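Local coordinates for ribosomal-protein-serine acetyltransferase, putative (Vibrio cholerae O1 biovar eltor, PDB 2FCK) that probably acetylates the N-terminal serine or alanine of a protein substrate, as a putative ribosomal-protein acetyltransferase of the GNAT superfamily, at residues A[137-142]-A[175-180]. Residues are numbered along the deposited sequence; the frame is centred on the assembly and turned at random.
Sequences IVCDPE and IVFSLI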
ATOM      1  N   ILE A 137      -8.737   1.438   5.708  1.00 47.47           N
ATOM      2  CA  ILE A 137      -9.249   0.256   6.402  1.00 47.88           C
ATOM      3  C   ILE A 137      -9.903  -0.661   5.387  1.00 48.34           C
ATOM      4  O   ILE A 137     -10.625  -0.132   4.545  1.00 46.78           O
ATOM      5  CB  ILE A 137     -10.257   0.695   7.428  1.00 48.27           C
ATOM      6  CG1 ILE A 137      -9.531   1.469   8.537  1.00 48.39           C
ATOM      7  CG2 ILE A 137     -11.021  -0.488   8.044  1.00 49.57           C
ATOM      8  CD1 ILE A 137     -10.418   2.296   9.325  1.00 44.96           C
ATOM      9  N   VAL A 138      -9.610  -1.981   5.400  1.00 45.86           N
ATOM     10  CA  VAL A 138     -10.260  -2.938   4.492  1.00 47.07           C
ATOM     11  C   VAL A 138     -11.109  -3.862   5.355  1.00 48.10           C
ATOM     12  O   VAL A 138     -10.570  -4.510   6.244  1.00 50.81           O
ATOM     13  CB  VAL A 138      -9.244  -3.824   3.699  1.00 47.96           C
ATOM     14  CG1 VAL A 138      -9.984  -4.756   2.712  1.00 49.84           C
ATOM     15  CG2 VAL A 138      -8.294  -2.883   2.970  1.00 48.06           C
ATOM     16  N   CYS A 139     -12.410  -3.902   5.115  1.00 46.72           N
ATOM     17  CA  CYS A 139     -13.265  -4.791   5.896  1.00 46.78           C
ATOM     18  C   CYS A 139     -13.760  -5.931   5.046  1.00 46.32           C
ATOM     19  O   CYS A 139     -14.038  -5.751   3.861  1.00 46.72           O
ATOM     20  CB  CYS A 139     -14.494  -4.038   6.430  1.00 46.64           C
ATOM     21  SG  CYS A 139     -14.038  -2.814   7.678  1.00 48.33           S
ATOM     22  N   ASP A 140     -13.918  -7.103   5.657  1.00 45.94           N
ATOM     23  CA  ASP A 140     -14.584  -8.206   4.986  1.00 45.86           C
ATOM     24  C   ASP A 140     -16.020  -7.744   4.752  1.00 45.33           C
ATOM     25  O   ASP A 140     -16.667  -7.293   5.708  1.00 43.96           O
ATOM     26  CB  ASP A 140     -14.547  -9.451   5.884  1.00 46.14           C
ATOM     27  CG  ASP A 140     -15.010 -10.707   5.164  1.00 48.07           C
ATOM     28  OD1 ASP A 140     -16.155 -10.756   4.702  1.00 48.68           O
ATOM     29  OD2 ASP A 140     -14.196 -11.665   5.028  1.00 54.86           O
ATOM     30  N   PRO A 141     -16.551  -7.868   3.508  1.00 45.36           N
ATOM     31  CA  PRO A 141     -17.951  -7.406   3.292  1.00 44.76           C
ATOM     32  C   PRO A 141     -18.976  -8.082   4.216  1.00 45.06           C
ATOM     33  O   PRO A 141     -20.069  -7.540   4.437  1.00 44.64           O
ATOM     34  CB  PRO A 141     -18.241  -7.812   1.834  1.00 45.93           C
ATOM     35  CG  PRO A 141     -16.930  -7.916   1.192  1.00 46.31           C
ATOM     36  CD  PRO A 141     -15.969  -8.399   2.251  1.00 46.25           C
ATOM     37  N   GLU A 142     -18.634  -9.242   4.766  1.00 45.36           N
ATOM     38  CA  GLU A 142     -19.599  -9.984   5.603  1.00 46.80           C
ATOM     39  C   GLU A 142     -19.484  -9.659   7.076  1.00 44.83           C
ATOM     40  O   GLU A 142     -20.244 -10.185   7.879  1.00 44.14           O
ATOM     41  CB  GLU A 142     -19.409 -11.476   5.441  1.00 48.13           C
ATOM     42  CG  GLU A 142     -19.588 -11.976   4.061  1.00 54.21           C
ATOM     43  CD  GLU A 142     -20.134 -13.367   4.114  1.00 63.46           C
ATOM     44  OE1 GLU A 142     -21.380 -13.492   4.078  1.00 67.64           O
ATOM     45  OE2 GLU A 142     -19.324 -14.322   4.272  1.00 65.92           O
ATOM     46  N   ILE A 175     -14.063  -4.231   1.402  1.00 43.56           N
ATOM     47  CA  ILE A 175     -14.540  -2.869   1.325  1.00 42.94           C
ATOM     48  C   ILE A 175     -13.460  -1.943   1.873  1.00 41.09           C
ATOM     49  O   ILE A 175     -12.965  -2.112   2.994  1.00 42.53           O
ATOM     50  CB  ILE A 175     -15.788  -2.657   2.218  1.00 42.44           C
ATOM     51  CG1 ILE A 175     -16.879  -3.684   1.899  1.00 43.05           C
ATOM     52  CG2 ILE A 175     -16.202  -1.188   2.091  1.00 42.06           C
ATOM     53  CD1 ILE A 175     -18.029  -3.764   2.979  1.00 46.08           C
ATOM     54  N   VAL A 176     -13.097  -0.958   1.069  1.00 41.18           N
ATOM     55  CA  VAL A 176     -12.094   0.027   1.449  1.00 39.90           C
ATOM     56  C   VAL A 176     -12.768   1.253   2.050  1.00 40.01           C
ATOM     57  O   VAL A 176     -13.657   1.834   1.414  1.00 40.92           O
ATOM     58  CB  VAL A 176     -11.309   0.451   0.166  1.00 39.74           C
ATOM     59  CG1 VAL A 176     -10.344   1.588   0.473  1.00 40.59           C
ATOM     60  CG2 VAL A 176     -10.647  -0.795  -0.434  1.00 39.94           C
ATOM     61  N   PHE A 177     -12.353   1.601   3.274  1.00 40.25           N
ATOM     62  CA  PHE A 177     -12.739   2.866   3.888  1.00 40.87           C
ATOM     63  C   PHE A 177     -11.484   3.737   3.985  1.00 43.04           C
ATOM     64  O   PHE A 177     -10.374   3.203   4.214  1.00 43.15           O
ATOM     65  CB  PHE A 177     -13.260   2.623   5.317  1.00 42.62           C
ATOM     66  CG  PHE A 177     -14.516   1.812   5.378  1.00 41.76           C
ATOM     67  CD1 PHE A 177     -15.752   2.423   5.538  1.00 42.71           C
ATOM     68  CD2 PHE A 177     -14.441   0.417   5.272  1.00 42.26           C
ATOM     69  CE1 PHE A 177     -16.909   1.654   5.603  1.00 42.79           C
ATOM     70  CE2 PHE A 177     -15.566  -0.383   5.349  1.00 42.67           C
ATOM     71  CZ  PHE A 177     -16.841   0.261   5.487  1.00 42.76           C
ATOM     72  N   SER A 178     -11.660   5.062   3.936  1.00 42.40           N
ATOM     73  CA  SER A 178     -10.544   5.968   4.107  1.00 43.22           C
ATOM     74  C   SER A 178     -10.764   6.964   5.237  1.00 43.50           C
ATOM     75  O   SER A 178     -11.894   7.294   5.595  1.00 44.25           O
ATOM     76  CB  SER A 178     -10.287   6.760   2.808  1.00 43.52           C
ATOM     77  OG  SER A 178     -11.324   7.708   2.631  1.00 44.46           O
ATOM     78  N   LEU A 179      -9.643   7.440   5.768  1.00 45.19           N
ATOM     79  CA  LEU A 179      -9.631   8.576   6.680  1.00 45.67           C
ATOM     80  C   LEU A 179      -8.576   9.546   6.170  1.00 46.05           C
ATOM     81  O   LEU A 179      -7.474   9.113   5.780  1.00 46.37           O
ATOM     82  CB  LEU A 179      -9.201   8.099   8.086  1.00 45.68           C
ATOM     83  CG  LEU A 179     -10.136   7.114   8.764  1.00 47.49           C
ATOM     84  CD1 LEU A 179      -9.370   5.965   9.386  1.00 47.31           C
ATOM     85  CD2 LEU A 179     -10.914   7.846   9.777  1.00 46.57           C
ATOM     86  N   ILE A 180      -8.910  10.839   6.185  1.00 46.61           N
ATOM     87  CA  ILE A 180      -7.933  11.883   5.931  1.00 48.01           C
ATOM     88  C   ILE A 180      -7.946  12.899   7.067  1.00 48.68           C
ATOM     89  O   ILE A 180      -8.941  13.001   7.791  1.00 48.53           O
ATOM     90  CB  ILE A 180      -8.112  12.604   4.572  1.00 48.40           C
ATOM     91  CG1 ILE A 180      -9.372  13.473   4.560  1.00 49.27           C
ATOM     92  CG2 ILE A 180      -8.067  11.574   3.423  1.00 47.68           C
ATOM     93  CD1 ILE A 180      -9.619  14.223   3.220  1.00 47.54           C
TER
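On one face of an antiparallel strand pair, Phe-177 stands across from Ile-137 and leans its ring toward Cys-139. Its CG stands anti to its carbonyl carbon (chi1 -64°), which brings the CD2-CE2 side of the ring to the thiol. Cys-139 SG sits 3.7 Å from Phe-177 CE2, an oblique sulfur-aromatic contact, 56° off the ring normal. At the root of the ring, Phe-177 CB meets Ile-137 CB at 4.1 Å. Further along this face the tips of Ile-137 and Leu-179 cross obliquely, CD1 to CD1 at 3.8 Å. At the other end Ile-175 reaches past the strand end, its CD1 3.7 Å from Pro-141 CA. Beneath them, Ile-137 and Phe-177 exchange two hydrogen bonds; Phe-177 N to Ile-137 O is nearly straight (2.8 Å, 175°). Cys-139 and Ile-175 exchange another two, and the non-hydrogen-bonded pair Val-138 and Val-176 points to the opposite face. Beyond the strand an Asx turn bends the chain, Asp-140 OD1 accepting from Glu-142 N at 2.9 Å. Helix 144-152 packs on the Cys-139 and Phe-177 face through Gln-147 and Leu-151, while strands 98-105 and 156-164 flank the pair in the mixed sheet of the GNAT fold.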